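Local coordinates for protein sulfatase (Bacteroides fragilis CAG:558, PDB 6USS) that probably hydrolyses sulfate esters as a calcium-dependent arylsulfatase of a human gut bacterium, at residues A82-S86 and S422-N426; I87-C93 and H104-T110; T97-R103 and Q400-G404; W109-K113 and H167-T173; A127-V131 and D141-Q145. The protein carries 1 engineered substitution. All blocks are in the same frame, centred on the assembly; numbering follows the deposited sequence.

Contact 1: A82-S86 and S422-N426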
# COMPACT_ATOMS: atom_id res chain seq x y z
N ALA A 82 -6.17 22.63 -22.53
CA ALA A 82 -6.24 21.35 -21.83
C ALA A 82 -7.59 21.19 -21.13
O ALA A 82 -8.04 22.09 -20.43
CB ALA A 82 -5.11 21.22 -20.81
N TYR A 83 -8.22 20.01 -21.29
CA TYR A 83 -9.56 19.76 -20.77
C TYR A 83 -9.60 18.65 -19.72
O TYR A 83 -8.90 17.64 -19.81
CB TYR A 83 -10.53 19.41 -21.91
CG TYR A 83 -10.77 20.58 -22.82
CD1 TYR A 83 -11.51 21.67 -22.39
CD2 TYR A 83 -10.21 20.62 -24.09
CE1 TYR A 83 -11.72 22.78 -23.22
CE2 TYR A 83 -10.41 21.71 -24.93
CZ TYR A 83 -11.16 22.79 -24.48
OH TYR A 83 -11.34 23.86 -25.32
N ALA A 84 -10.46 18.85 -18.72
CA ALA A 84 -10.90 17.85 -17.76
C ALA A 84 -12.42 17.72 -17.88
O ALA A 84 -13.03 18.25 -18.80
CB ALA A 84 -10.47 18.25 -16.35
N SER A 85 -13.04 16.99 -16.95
CA SER A 85 -14.48 17.10 -16.78
C SER A 85 -14.80 18.25 -15.83
O SER A 85 -13.92 18.86 -15.23
CB SER A 85 -15.11 15.79 -16.31
OG SER A 85 -14.93 14.74 -17.26
N SER A 86 -16.09 18.56 -15.69
CA SER A 86 -16.48 19.74 -14.94
C SER A 86 -16.62 19.48 -13.45
O SER A 86 -16.92 20.42 -12.70
CB SER A 86 -17.78 20.33 -15.49
OG SER A 86 -18.86 19.44 -15.37
N SER A 422 -12.01 13.67 -31.84
CA SER A 422 -13.17 14.10 -31.06
C SER A 422 -12.88 14.00 -29.56
O SER A 422 -12.31 13.01 -29.09
CB SER A 422 -14.39 13.25 -31.41
OG SER A 422 -15.05 13.65 -32.59
N LEU A 423 -13.28 15.01 -28.80
CA LEU A 423 -13.28 14.94 -27.34
C LEU A 423 -14.72 14.79 -26.84
O LEU A 423 -15.64 15.39 -27.42
CB LEU A 423 -12.64 16.18 -26.71
CG LEU A 423 -11.20 16.51 -27.08
CD1 LEU A 423 -10.76 17.68 -26.21
CD2 LEU A 423 -10.28 15.31 -26.90
N TYR A 424 -14.92 14.03 -25.77
CA TYR A 424 -16.27 13.76 -25.29
C TYR A 424 -16.45 13.99 -23.79
O TYR A 424 -15.61 13.59 -22.98
CB TYR A 424 -16.68 12.34 -25.61
CG TYR A 424 -16.53 11.94 -27.04
CD1 TYR A 424 -15.41 11.25 -27.47
CD2 TYR A 424 -17.54 12.21 -27.97
CE1 TYR A 424 -15.27 10.86 -28.77
CE2 TYR A 424 -17.41 11.81 -29.28
CZ TYR A 424 -16.27 11.13 -29.67
OH TYR A 424 -16.13 10.73 -30.98
N TRP A 425 -17.59 14.58 -23.43
CA TRP A 425 -18.04 14.64 -22.04
C TRP A 425 -19.46 14.09 -21.94
O TRP A 425 -20.28 14.26 -22.85
CB TRP A 425 -18.03 16.06 -21.48
CG TRP A 425 -16.74 16.78 -21.52
CD1 TRP A 425 -15.94 17.08 -20.45
CD2 TRP A 425 -16.11 17.37 -22.66
NE1 TRP A 425 -14.86 17.81 -20.86
CE2 TRP A 425 -14.93 18.00 -22.21
CE3 TRP A 425 -16.44 17.43 -24.03
CZ2 TRP A 425 -14.06 18.67 -23.08
CZ3 TRP A 425 -15.57 18.10 -24.89
CH2 TRP A 425 -14.40 18.70 -24.41
N ASN A 426 -19.75 13.45 -20.81
CA ASN A 426 -21.11 13.02 -20.51
C ASN A 426 -21.41 13.30 -19.05
O ASN A 426 -20.71 12.79 -18.17
CB ASN A 426 -21.32 11.53 -20.80
CG ASN A 426 -22.79 11.17 -20.80
OD1 ASN A 426 -23.62 12.01 -21.12
ND2 ASN A 426 -23.11 9.95 -20.42
O HOH W 1 -17.56 14.52 -18.46
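This is a buried, aromatic side-chain contact between two sheets of the sulfatase fold: residues 82-86 take in the end of strand 77-83 of the large mixed sheet and the loop after it, and 422-426 belong to the edge strand of the four-stranded antiparallel sheet. No backbone pairing joins them, for Tyr83 CA and Leu423 CA are 9.0 Å apart, and Ser85 CA and Trp425 CA 6.8 Å. Trp425 bridges the gap. Its six-membered ring meets the face of Tyr83 edge-on, a T-shaped pair with centroids 5.6 Å apart and planes at 90°, while Trp425 NE1 donates to Ala84 O (2.8 Å, 159°), anchoring the indole to the main chain. Leu423 CD1 packs on Tyr83 CD2 at 3.7 Å. A water lies 2.9 Å from Ser85 OG and weakly accepts from Asn426 N (3.4 Å). Tyr83 OH is hydrogen-bonded to Glu353. Around this joint, Leu423 and Trp425 also pack on Ile379 of strand 378-379, Val356 of helix 353-356 touches both Tyr83 and Trp425, and strand 441-446 pairs with 422-427 through Leu423 and Arg445.

Contact 2: I87-C93 and H104-T110. Engineered in segment 87-93: Cys88 (natural residue Ser). With CA (calcium ion), chain C.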
# COMPACT_ATOMS: atom_id res chain seq x y z
N ILE A 87 -16.37 18.25 -12.99
CA ILE A 87 -16.60 17.83 -11.61
C ILE A 87 -15.47 16.89 -11.21
O ILE A 87 -14.96 16.12 -12.03
CB ILE A 87 -17.98 17.15 -11.47
CG1 ILE A 87 -19.08 18.20 -11.54
CG2 ILE A 87 -18.10 16.33 -10.20
CD1 ILE A 87 -19.02 19.22 -10.43
N CYS A 88 -15.08 16.95 -9.92
CA CYS A 88 -13.89 16.25 -9.42
C CYS A 88 -13.88 14.77 -9.78
O CYS A 88 -12.86 14.23 -10.23
CB CYS A 88 -13.77 16.39 -7.91
SG CYS A 88 -13.96 18.05 -7.23
N SER A 89 -15.00 14.07 -9.57
CA SER A 89 -14.96 12.61 -9.63
C SER A 89 -14.73 12.09 -11.05
O SER A 89 -13.83 11.24 -11.22
CB SER A 89 -16.23 12.03 -8.99
OG SER A 89 -16.15 12.09 -7.58
N PRO A 90 -15.47 12.52 -12.09
CA PRO A 90 -15.14 12.01 -13.43
C PRO A 90 -13.73 12.33 -13.86
O PRO A 90 -13.09 11.50 -14.52
CB PRO A 90 -16.19 12.67 -14.33
CG PRO A 90 -16.67 13.84 -13.57
CD PRO A 90 -16.66 13.37 -12.13
N THR A 91 -13.21 13.51 -13.50
CA THR A 91 -11.86 13.87 -13.92
C THR A 91 -10.82 12.98 -13.25
O THR A 91 -9.95 12.41 -13.92
CB THR A 91 -11.59 15.34 -13.61
OG1 THR A 91 -12.43 16.16 -14.43
CG2 THR A 91 -10.13 15.68 -13.87
N ARG A 92 -10.92 12.81 -11.93
CA ARG A 92 -9.88 12.07 -11.22
C ARG A 92 -9.91 10.59 -11.59
O ARG A 92 -8.84 9.98 -11.77
CB ARG A 92 -10.02 12.30 -9.71
CG ARG A 92 -9.39 13.64 -9.26
CD ARG A 92 -10.05 14.24 -8.03
NE ARG A 92 -9.85 15.69 -7.96
CZ ARG A 92 -8.74 16.28 -7.53
NH1 ARG A 92 -7.71 15.54 -7.13
NH2 ARG A 92 -8.66 17.61 -7.50
N CYS A 93 -11.10 10.00 -11.74
CA CYS A 93 -11.21 8.60 -12.15
C CYS A 93 -10.71 8.37 -13.58
O CYS A 93 -10.14 7.33 -13.88
CB CYS A 93 -12.66 8.13 -12.01
SG CYS A 93 -13.19 7.99 -10.32
N HIS A 104 -16.52 5.13 -17.78
CA HIS A 104 -16.43 4.60 -16.43
C HIS A 104 -17.62 4.97 -15.55
O HIS A 104 -17.77 4.38 -14.47
CB HIS A 104 -15.10 5.00 -15.75
CG HIS A 104 -14.90 6.48 -15.58
ND1 HIS A 104 -15.76 7.27 -14.85
CD2 HIS A 104 -13.91 7.29 -16.01
CE1 HIS A 104 -15.31 8.52 -14.85
NE2 HIS A 104 -14.18 8.55 -15.55
N ARG A 105 -18.47 5.89 -15.99
CA ARG A 105 -19.76 6.19 -15.36
C ARG A 105 -19.64 6.75 -13.95
O ARG A 105 -20.66 6.83 -13.24
CB ARG A 105 -20.67 4.96 -15.32
CG ARG A 105 -20.96 4.40 -16.69
CD ARG A 105 -21.44 2.99 -16.57
NE ARG A 105 -22.18 2.56 -17.75
CZ ARG A 105 -22.88 1.43 -17.80
NH1 ARG A 105 -22.92 0.63 -16.75
NH2 ARG A 105 -23.53 1.08 -18.91
N VAL A 106 -18.45 7.15 -13.51
CA VAL A 106 -18.35 7.94 -12.29
C VAL A 106 -18.47 9.40 -12.72
O VAL A 106 -17.48 10.12 -12.77
CB VAL A 106 -17.02 7.68 -11.54
CG1 VAL A 106 -17.14 8.10 -10.12
CG2 VAL A 106 -16.64 6.22 -11.62
N THR A 107 -19.70 9.82 -13.06
CA THR A 107 -19.93 11.06 -13.80
C THR A 107 -20.37 12.22 -12.92
O THR A 107 -20.45 13.35 -13.42
CB THR A 107 -20.99 10.85 -14.91
OG1 THR A 107 -22.07 10.05 -14.42
CG2 THR A 107 -20.37 10.16 -16.14
N ASN A 108 -20.65 11.98 -11.65
CA ASN A 108 -20.86 13.05 -10.69
C ASN A 108 -20.02 12.74 -9.46
O ASN A 108 -19.37 11.69 -9.39
CB ASN A 108 -22.34 13.20 -10.37
CG ASN A 108 -22.67 14.54 -9.77
OD1 ASN A 108 -21.77 15.32 -9.44
ND2 ASN A 108 -23.96 14.80 -9.59
N TRP A 109 -20.02 13.63 -8.46
CA TRP A 109 -19.07 13.46 -7.37
C TRP A 109 -19.52 12.39 -6.36
O TRP A 109 -20.70 12.24 -6.06
CB TRP A 109 -18.82 14.80 -6.66
CG TRP A 109 -19.95 15.35 -5.87
CD1 TRP A 109 -20.92 16.21 -6.31
CD2 TRP A 109 -20.22 15.12 -4.48
NE1 TRP A 109 -21.79 16.52 -5.29
CE2 TRP A 109 -21.38 15.86 -4.15
CE3 TRP A 109 -19.60 14.36 -3.48
CZ2 TRP A 109 -21.94 15.85 -2.86
CZ3 TRP A 109 -20.14 14.37 -2.20
CH2 TRP A 109 -21.30 15.10 -1.91
N THR A 110 -18.55 11.63 -5.86
CA THR A 110 -18.82 10.48 -5.01
C THR A 110 -18.40 10.74 -3.57
O THR A 110 -17.46 11.50 -3.31
CB THR A 110 -18.09 9.23 -5.52
OG1 THR A 110 -16.69 9.39 -5.30
CG2 THR A 110 -18.34 9.03 -6.99
CA CA C . -12.64 19.43 -8.20
O HOH W 2 -14.66 9.79 -7.42
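Helix 88-97 begins against the loop that follows helix 101-104, and several of the polar groups at this junction can be traced to a partner. Ser89 OG accepts from Thr110 N (3.0 Å, 146°) and lies 2.7 Å from a water that is also 3.0 Å from Thr110 OG1, so the hydroxyl meets the Thr110 backbone directly and its side chain through the water. Asn108 OD1 takes the next amide, Trp109 N, at 2.6 Å. His104 uses both ring nitrogens: ND1 accepts from Val106 N (3.0 Å, 154°), and NE2 donates weakly to Pro90 O (3.3 Å, 137°), its stronger partner being Ser94, one residue past the segment. Thr107 OG1 bonds to Asn429. Packing adds a CH-pi contact, Cys93 CB over the His104 face, 4.0 Å from the centroid and 18° off the normal, and an apolar one, Cys93 SG to Val106 CG1 at 4.0 Å. On the helix's first turn, the engineered Cys88 binds calcium through SG at 2.1 Å, joined by Asp42, Asp43, Asp322 and Asn323. A catalytic residue at this helix start, predicted to be 3-oxoalanine (formylglycine) when it is the natural serine, is the hallmark of the sulfatase active site.

Contact 3: T97-R103 and Q400-G404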
# COMPACT_ATOMS: atom_id res chain seq x y z
N THR A 97 -7.60 5.85 -14.41
CA THR A 97 -7.97 4.69 -15.19
C THR A 97 -7.74 4.85 -16.68
O THR A 97 -7.93 3.88 -17.42
CB THR A 97 -9.46 4.34 -14.99
OG1 THR A 97 -10.28 5.37 -15.58
CG2 THR A 97 -9.83 4.16 -13.51
N GLY A 98 -7.38 6.05 -17.16
CA GLY A 98 -7.18 6.23 -18.59
C GLY A 98 -8.42 6.08 -19.43
O GLY A 98 -8.33 5.90 -20.65
N THR A 99 -9.58 6.19 -18.80
CA THR A 99 -10.89 5.95 -19.39
C THR A 99 -11.61 7.29 -19.50
O THR A 99 -11.50 8.13 -18.60
CB THR A 99 -11.67 4.95 -18.51
OG1 THR A 99 -11.25 3.61 -18.80
CG2 THR A 99 -13.14 5.05 -18.71
N ASN A 100 -12.31 7.50 -20.62
CA ASN A 100 -13.21 8.64 -20.72
C ASN A 100 -14.38 8.50 -19.74
O ASN A 100 -14.86 7.39 -19.47
CB ASN A 100 -13.74 8.79 -22.15
CG ASN A 100 -14.76 9.93 -22.29
OD1 ASN A 100 -15.96 9.69 -22.28
ND2 ASN A 100 -14.27 11.16 -22.40
N ALA A 101 -14.85 9.63 -19.20
CA ALA A 101 -15.85 9.58 -18.13
C ALA A 101 -17.13 8.85 -18.57
O ALA A 101 -17.77 8.16 -17.76
CB ALA A 101 -16.17 11.00 -17.66
N ALA A 102 -17.51 8.98 -19.84
CA ALA A 102 -18.73 8.33 -20.29
C ALA A 102 -18.65 6.83 -20.09
O ALA A 102 -19.64 6.19 -19.72
CB ALA A 102 -19.01 8.66 -21.76
N ARG A 103 -17.46 6.26 -20.27
CA ARG A 103 -17.28 4.82 -20.12
C ARG A 103 -17.22 4.39 -18.65
O ARG A 103 -17.81 3.37 -18.29
CB ARG A 103 -16.02 4.37 -20.85
CG ARG A 103 -15.76 2.89 -20.74
CD ARG A 103 -14.32 2.56 -21.07
NE ARG A 103 -13.92 3.02 -22.39
CZ ARG A 103 -14.29 2.43 -23.52
NH1 ARG A 103 -15.09 1.37 -23.48
NH2 ARG A 103 -13.88 2.90 -24.69
N GLN A 400 -9.26 -2.72 -18.47
CA GLN A 400 -10.19 -1.83 -19.13
C GLN A 400 -9.55 -1.23 -20.38
O GLN A 400 -8.32 -1.08 -20.43
CB GLN A 400 -10.62 -0.68 -18.20
CG GLN A 400 -9.59 0.45 -18.06
CD GLN A 400 -8.34 0.04 -17.26
OE1 GLN A 400 -8.14 -1.14 -16.93
NE2 GLN A 400 -7.50 1.02 -16.94
N PRO A 401 -10.35 -0.85 -21.38
CA PRO A 401 -9.80 -0.13 -22.54
C PRO A 401 -9.24 1.22 -22.11
O PRO A 401 -9.71 1.82 -21.15
CB PRO A 401 -11.00 0.05 -23.47
CG PRO A 401 -12.07 -0.82 -22.93
CD PRO A 401 -11.81 -0.96 -21.46
N ILE A 402 -8.23 1.69 -22.84
CA ILE A 402 -7.60 2.97 -22.56
C ILE A 402 -8.06 3.98 -23.60
O ILE A 402 -7.64 3.91 -24.77
CB ILE A 402 -6.08 2.87 -22.52
CG1 ILE A 402 -5.66 1.79 -21.53
CG2 ILE A 402 -5.47 4.21 -22.11
CD1 ILE A 402 -5.97 2.15 -20.12
N ASP A 403 -8.91 4.92 -23.19
CA ASP A 403 -9.39 5.97 -24.09
C ASP A 403 -8.40 7.13 -24.24
O ASP A 403 -8.40 7.78 -25.29
CB ASP A 403 -10.75 6.46 -23.59
CG ASP A 403 -11.77 5.33 -23.48
OD1 ASP A 403 -12.00 4.63 -24.49
OD2 ASP A 403 -12.33 5.10 -22.40
N GLY A 404 -7.56 7.39 -23.25
CA GLY A 404 -6.59 8.46 -23.37
C GLY A 404 -5.64 8.24 -24.54
O GLY A 404 -5.37 7.11 -24.95
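Asp403 grips Arg103 in a bidentate salt bridge: Arg103 NE reaches Asp403 OD2 and Arg103 NH2 reaches Asp403 OD1, both at 2.6 Å, with N-H...O angles of 174° and 160°. OD2 of Asp403 also accepts from Asn100 N (3.0 Å, 158°), so the carboxylate binds the N-cap residue of helix 101-104 as well as a side chain on that helix. The N-cap itself is completed by Asn100, whose OD1 accepts from Ala102 N at 3.0 Å; its ND2 turns to Tyr424 O. A second cluster gathers at the end of helix 88-97. Gly98, which leaves the helix with phi of 66°, presents its carbonyl oxygen to Gly404 N (3.1 Å, 161°) and, weakly, to Asp403 N (2.8 Å, 126°), while Gln400 NE2 donates to Thr97 O (2.9 Å, 168°). The loop 400-404 thus fastens the link between two successive helices. Glycine also suits the packing here, since an ideal CB on Gly98 would lie a tight 3.3 Å from Ile402 CD1. Beyond the segments, Tyr384 of helix 383-390 touches Gln400 and Ile402, and Phe144 of strand 143-145 packs on Thr99, Arg103 and Gln400. At the margin, Pro401 CG lies over one face of the Arg103 guanidinium, 3.8 Å from NH1.

Contact 4: W109-K113 and H167-T173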
# COMPACT_ATOMS: atom_id res chain seq x y z
N TRP A 109 -20.02 13.63 -8.46
CA TRP A 109 -19.07 13.46 -7.37
C TRP A 109 -19.52 12.39 -6.36
O TRP A 109 -20.70 12.24 -6.06
CB TRP A 109 -18.82 14.80 -6.66
CG TRP A 109 -19.95 15.35 -5.87
CD1 TRP A 109 -20.92 16.21 -6.31
CD2 TRP A 109 -20.22 15.12 -4.48
NE1 TRP A 109 -21.79 16.52 -5.29
CE2 TRP A 109 -21.38 15.86 -4.15
CE3 TRP A 109 -19.60 14.36 -3.48
CZ2 TRP A 109 -21.94 15.85 -2.86
CZ3 TRP A 109 -20.14 14.37 -2.20
CH2 TRP A 109 -21.30 15.10 -1.91
N THR A 110 -18.55 11.63 -5.86
CA THR A 110 -18.82 10.48 -5.01
C THR A 110 -18.40 10.74 -3.57
O THR A 110 -17.46 11.50 -3.31
CB THR A 110 -18.09 9.23 -5.52
OG1 THR A 110 -16.69 9.39 -5.30
CG2 THR A 110 -18.34 9.03 -6.99
N TYR A 111 -19.13 10.09 -2.63
CA TYR A 111 -18.68 9.79 -1.28
C TYR A 111 -19.55 8.71 -0.62
O TYR A 111 -19.03 7.63 -0.28
CB TYR A 111 -18.60 11.04 -0.39
CG TYR A 111 -17.97 10.74 0.96
CD1 TYR A 111 -16.60 10.94 1.17
CD2 TYR A 111 -18.73 10.24 2.01
CE1 TYR A 111 -16.02 10.65 2.40
CE2 TYR A 111 -18.16 9.94 3.24
CZ TYR A 111 -16.81 10.14 3.42
OH TYR A 111 -16.26 9.84 4.63
N PRO A 112 -20.85 8.92 -0.41
CA PRO A 112 -21.64 7.93 0.34
C PRO A 112 -21.75 6.60 -0.40
O PRO A 112 -22.10 6.57 -1.58
CB PRO A 112 -23.01 8.60 0.49
CG PRO A 112 -23.10 9.50 -0.70
CD PRO A 112 -21.70 10.05 -0.85
N LYS A 113 -21.49 5.50 0.31
CA LYS A 113 -21.53 4.18 -0.32
C LYS A 113 -22.94 3.83 -0.79
O LYS A 113 -23.90 3.89 -0.01
CB LYS A 113 -21.01 3.11 0.63
CG LYS A 113 -21.06 1.69 0.06
CD LYS A 113 -20.33 0.70 1.01
CE LYS A 113 -20.30 -0.70 0.43
NZ LYS A 113 -19.29 -1.54 1.10
N HIS A 167 -10.08 10.77 -3.53
CA HIS A 167 -11.44 10.88 -4.07
C HIS A 167 -11.64 9.94 -5.26
O HIS A 167 -12.18 10.33 -6.30
CB HIS A 167 -11.71 12.35 -4.43
CG HIS A 167 -13.16 12.68 -4.61
ND1 HIS A 167 -13.58 13.77 -5.37
CD2 HIS A 167 -14.28 12.09 -4.15
CE1 HIS A 167 -14.91 13.82 -5.35
NE2 HIS A 167 -15.35 12.81 -4.62
N PHE A 168 -11.18 8.70 -5.12
CA PHE A 168 -11.27 7.69 -6.18
C PHE A 168 -12.40 6.69 -5.98
O PHE A 168 -12.88 6.12 -6.96
CB PHE A 168 -9.97 6.87 -6.28
CG PHE A 168 -8.76 7.66 -6.71
CD1 PHE A 168 -8.78 8.42 -7.88
CD2 PHE A 168 -7.59 7.61 -5.95
CE1 PHE A 168 -7.65 9.14 -8.27
CE2 PHE A 168 -6.45 8.33 -6.34
CZ PHE A 168 -6.48 9.10 -7.50
N GLY A 169 -12.79 6.44 -4.73
CA GLY A 169 -13.84 5.48 -4.44
C GLY A 169 -14.68 5.97 -3.28
O GLY A 169 -14.23 6.76 -2.44
N ALA A 170 -15.92 5.49 -3.24
CA ALA A 170 -16.80 5.91 -2.17
C ALA A 170 -16.29 5.37 -0.85
O ALA A 170 -15.50 4.43 -0.80
CB ALA A 170 -18.24 5.44 -2.43
N VAL A 171 -16.74 5.99 0.25
CA VAL A 171 -16.35 5.52 1.57
C VAL A 171 -16.78 4.06 1.74
O VAL A 171 -17.85 3.65 1.27
CB VAL A 171 -16.93 6.44 2.66
CG1 VAL A 171 -18.42 6.14 2.91
CG2 VAL A 171 -16.11 6.31 3.94
N ASN A 172 -15.92 3.27 2.39
CA ASN A 172 -16.15 1.83 2.61
C ASN A 172 -16.32 1.04 1.31
O ASN A 172 -17.06 0.04 1.27
CB ASN A 172 -17.36 1.57 3.51
CG ASN A 172 -17.16 2.11 4.90
OD1 ASN A 172 -16.08 1.95 5.48
ND2 ASN A 172 -18.18 2.75 5.45
N THR A 173 -15.65 1.46 0.23
CA THR A 173 -15.41 0.62 -0.94
C THR A 173 -13.90 0.58 -1.22
O THR A 173 -13.17 1.47 -0.78
CB THR A 173 -16.19 1.12 -2.17
OG1 THR A 173 -15.69 2.40 -2.61
CG2 THR A 173 -17.68 1.24 -1.84
O HOH W 3 -15.67 9.24 -2.76
O HOH W 2 -14.66 9.79 -7.42
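Trp109 opens the first segment with a light touch, its CB 4.2 Å from His167 CE1. Thr110 does more: its carbonyl oxygen accepts from His167 NE2 (2.8 Å, 141°), and its OG1 lies 2.7 Å and 3.0 Å from two waters. The first of these lies 2.9 Å from Gly169 O, and the second donates to His167 O (2.8 Å), so solvent links the hydroxyl to the other main chain. His167 is near the sulfatase metal centre, its side chain about 6 Å from the bound calcium, and the bond to Thr110 O satisfies its NE2. At Tyr111 the CA atoms come nearest, 4.4 Å between Tyr111 CA and Ala170 CA; Tyr111 O accepts from Val171 N (2.9 Å, 154°), and Val171 CB makes a CH-pi contact 4.1 Å from the Tyr111 ring centroid. Trp215 also stacks on Tyr111. Past Pro112, the all-trans side chain of Lys113 extends along the type II turn 170-173, its CG 3.9 Å from Thr173 CG2, and NZ donates to Asn172 O at 2.7 Å; a long, weak ion pair connects NZ to Glu248 of the second subunit.

Contact 5: A127-V131 and D141-Q145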
# COMPACT_ATOMS: atom_id res chain seq x y z
N ALA A 127 -28.82 8.97 -14.59
CA ALA A 127 -28.33 7.64 -14.96
C ALA A 127 -28.07 6.81 -13.71
O ALA A 127 -27.83 7.34 -12.62
CB ALA A 127 -27.04 7.75 -15.77
N ASP A 128 -28.14 5.49 -13.88
CA ASP A 128 -27.76 4.58 -12.79
C ASP A 128 -26.24 4.47 -12.81
O ASP A 128 -25.66 3.47 -13.23
CB ASP A 128 -28.43 3.23 -12.93
CG ASP A 128 -28.11 2.29 -11.77
OD1 ASP A 128 -27.49 2.73 -10.78
OD2 ASP A 128 -28.47 1.10 -11.88
N TRP A 129 -25.60 5.54 -12.35
CA TRP A 129 -24.17 5.73 -12.51
C TRP A 129 -23.39 5.11 -11.34
O TRP A 129 -23.96 4.59 -10.38
CB TRP A 129 -23.88 7.22 -12.69
CG TRP A 129 -24.15 8.10 -11.50
CD1 TRP A 129 -25.36 8.61 -11.08
CD2 TRP A 129 -23.17 8.61 -10.57
NE1 TRP A 129 -25.19 9.40 -9.96
CE2 TRP A 129 -23.86 9.42 -9.63
CE3 TRP A 129 -21.78 8.47 -10.46
CZ2 TRP A 129 -23.20 10.07 -8.59
CZ3 TRP A 129 -21.13 9.12 -9.42
CH2 TRP A 129 -21.84 9.91 -8.49
N ASN A 130 -22.06 5.13 -11.45
CA ASN A 130 -21.18 4.36 -10.56
C ASN A 130 -20.81 5.18 -9.32
O ASN A 130 -19.67 5.59 -9.11
CB ASN A 130 -19.93 3.91 -11.31
CG ASN A 130 -20.17 2.65 -12.11
OD1 ASN A 130 -20.96 1.80 -11.72
ND2 ASN A 130 -19.48 2.51 -13.24
N VAL A 131 -21.81 5.34 -8.44
CA VAL A 131 -21.72 6.17 -7.24
C VAL A 131 -20.55 5.75 -6.36
O VAL A 131 -20.12 6.52 -5.50
CB VAL A 131 -23.02 6.10 -6.41
CG1 VAL A 131 -24.18 6.73 -7.17
CG2 VAL A 131 -23.33 4.65 -6.04
N ASP A 141 -20.09 -3.43 -6.06
CA ASP A 141 -21.43 -3.05 -6.49
C ASP A 141 -21.50 -2.00 -7.60
O ASP A 141 -21.84 -2.34 -8.74
CB ASP A 141 -22.26 -2.57 -5.29
CG ASP A 141 -23.61 -2.00 -5.71
OD1 ASP A 141 -24.26 -2.62 -6.57
OD2 ASP A 141 -24.02 -0.93 -5.18
N HIS A 142 -21.21 -0.74 -7.29
CA HIS A 142 -21.44 0.26 -8.33
C HIS A 142 -20.12 0.93 -8.68
O HIS A 142 -19.96 2.15 -8.50
CB HIS A 142 -22.47 1.31 -7.90
CG HIS A 142 -23.88 1.00 -8.32
ND1 HIS A 142 -24.56 -0.13 -7.91
CD2 HIS A 142 -24.75 1.70 -9.10
CE1 HIS A 142 -25.78 -0.12 -8.43
NE2 HIS A 142 -25.92 0.97 -9.16
N THR A 143 -19.16 0.14 -9.15
CA THR A 143 -17.82 0.61 -9.46
C THR A 143 -17.46 0.26 -10.90
O THR A 143 -18.01 -0.67 -11.49
CB THR A 143 -16.77 -0.00 -8.53
OG1 THR A 143 -16.70 -1.42 -8.75
CG2 THR A 143 -17.11 0.29 -7.07
N PHE A 144 -16.53 1.04 -11.45
CA PHE A 144 -15.83 0.67 -12.68
C PHE A 144 -14.50 0.03 -12.29
O PHE A 144 -13.67 0.67 -11.63
CB PHE A 144 -15.61 1.89 -13.57
CG PHE A 144 -14.98 1.56 -14.89
CD1 PHE A 144 -15.76 1.09 -15.94
CD2 PHE A 144 -13.61 1.70 -15.09
CE1 PHE A 144 -15.18 0.76 -17.16
CE2 PHE A 144 -13.03 1.38 -16.31
CZ PHE A 144 -13.82 0.91 -17.35
N GLN A 145 -14.33 -1.25 -12.66
CA GLN A 145 -13.09 -1.95 -12.39
C GLN A 145 -12.04 -1.52 -13.40
O GLN A 145 -12.33 -1.45 -14.60
CB GLN A 145 -13.27 -3.47 -12.45
CG GLN A 145 -11.94 -4.24 -12.31
CD GLN A 145 -12.10 -5.77 -12.39
OE1 GLN A 145 -13.18 -6.28 -12.66
NE2 GLN A 145 -11.00 -6.49 -12.14
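An imidazole held at both nitrogens by two aspartates, one its sequence neighbour and one from the other segment, is the distinctive feature here. His142 NE2 donates to Asp128 OD1 across the segments (2.9 Å, 141°), and His142 ND1 donates to Asp141 OD1 (2.8 Å, 151°). This His-carboxylate arrangement lies away from the calcium site and joins loop 127-131 to segment 141-145. The ring also has Trp129 O near its plane, 3.3 Å from His142 CD2, and Val131 CG2 approaches His142 CB at 3.9 Å. Asp128 and Asn130 are each the centre of an inverse gamma turn, as the weak bonds Trp129 N to Ala127 O (2.9 Å) and Val131 N to Trp129 O (3.0 Å) indicate. The touching parts run 80° apart (CA 128 to 131 against CA 142 to 144). Asn130 CA and His142 CA are the closest pair, at 4.7 Å, but Asn130 sends its ND2 to His104 O, a bond to the end of helix 101-104. Segment 141-145 supplies strand 143-145 of the small parallel sheet, while 127-131 leads into its partner 133-135: His142 and Phe144 make backbone bonds to Asn132 and Gly133, and the Phe144 ring packs on Arg103 and His104 of helix 101-104.

Contacts 1 to 4 are largely buried, while contact 5 is only partly so and has exposed Asp128 at its margin. Contact 2 is the most central, its centre 9 Å from that of the chain, and the only one holding a calcium ligand. It adjoins all the others: Thr91 OG1 bonds Ser85 N of contact 1, His104 packs on Thr99 of contact 3 and accepts from Asn130 of contact 5, and Trp109 and Thr110 are shared with contact 4. Chemistry varies with place: aromatic packing joins sheets in contact 1, a salt bridge secures loop to helix in contact 3, direct bonds to backbone oxygens, with water links beside them, serve contact 4 near the subunit interface, and contact 5 relies on histidine-carboxylate pairing.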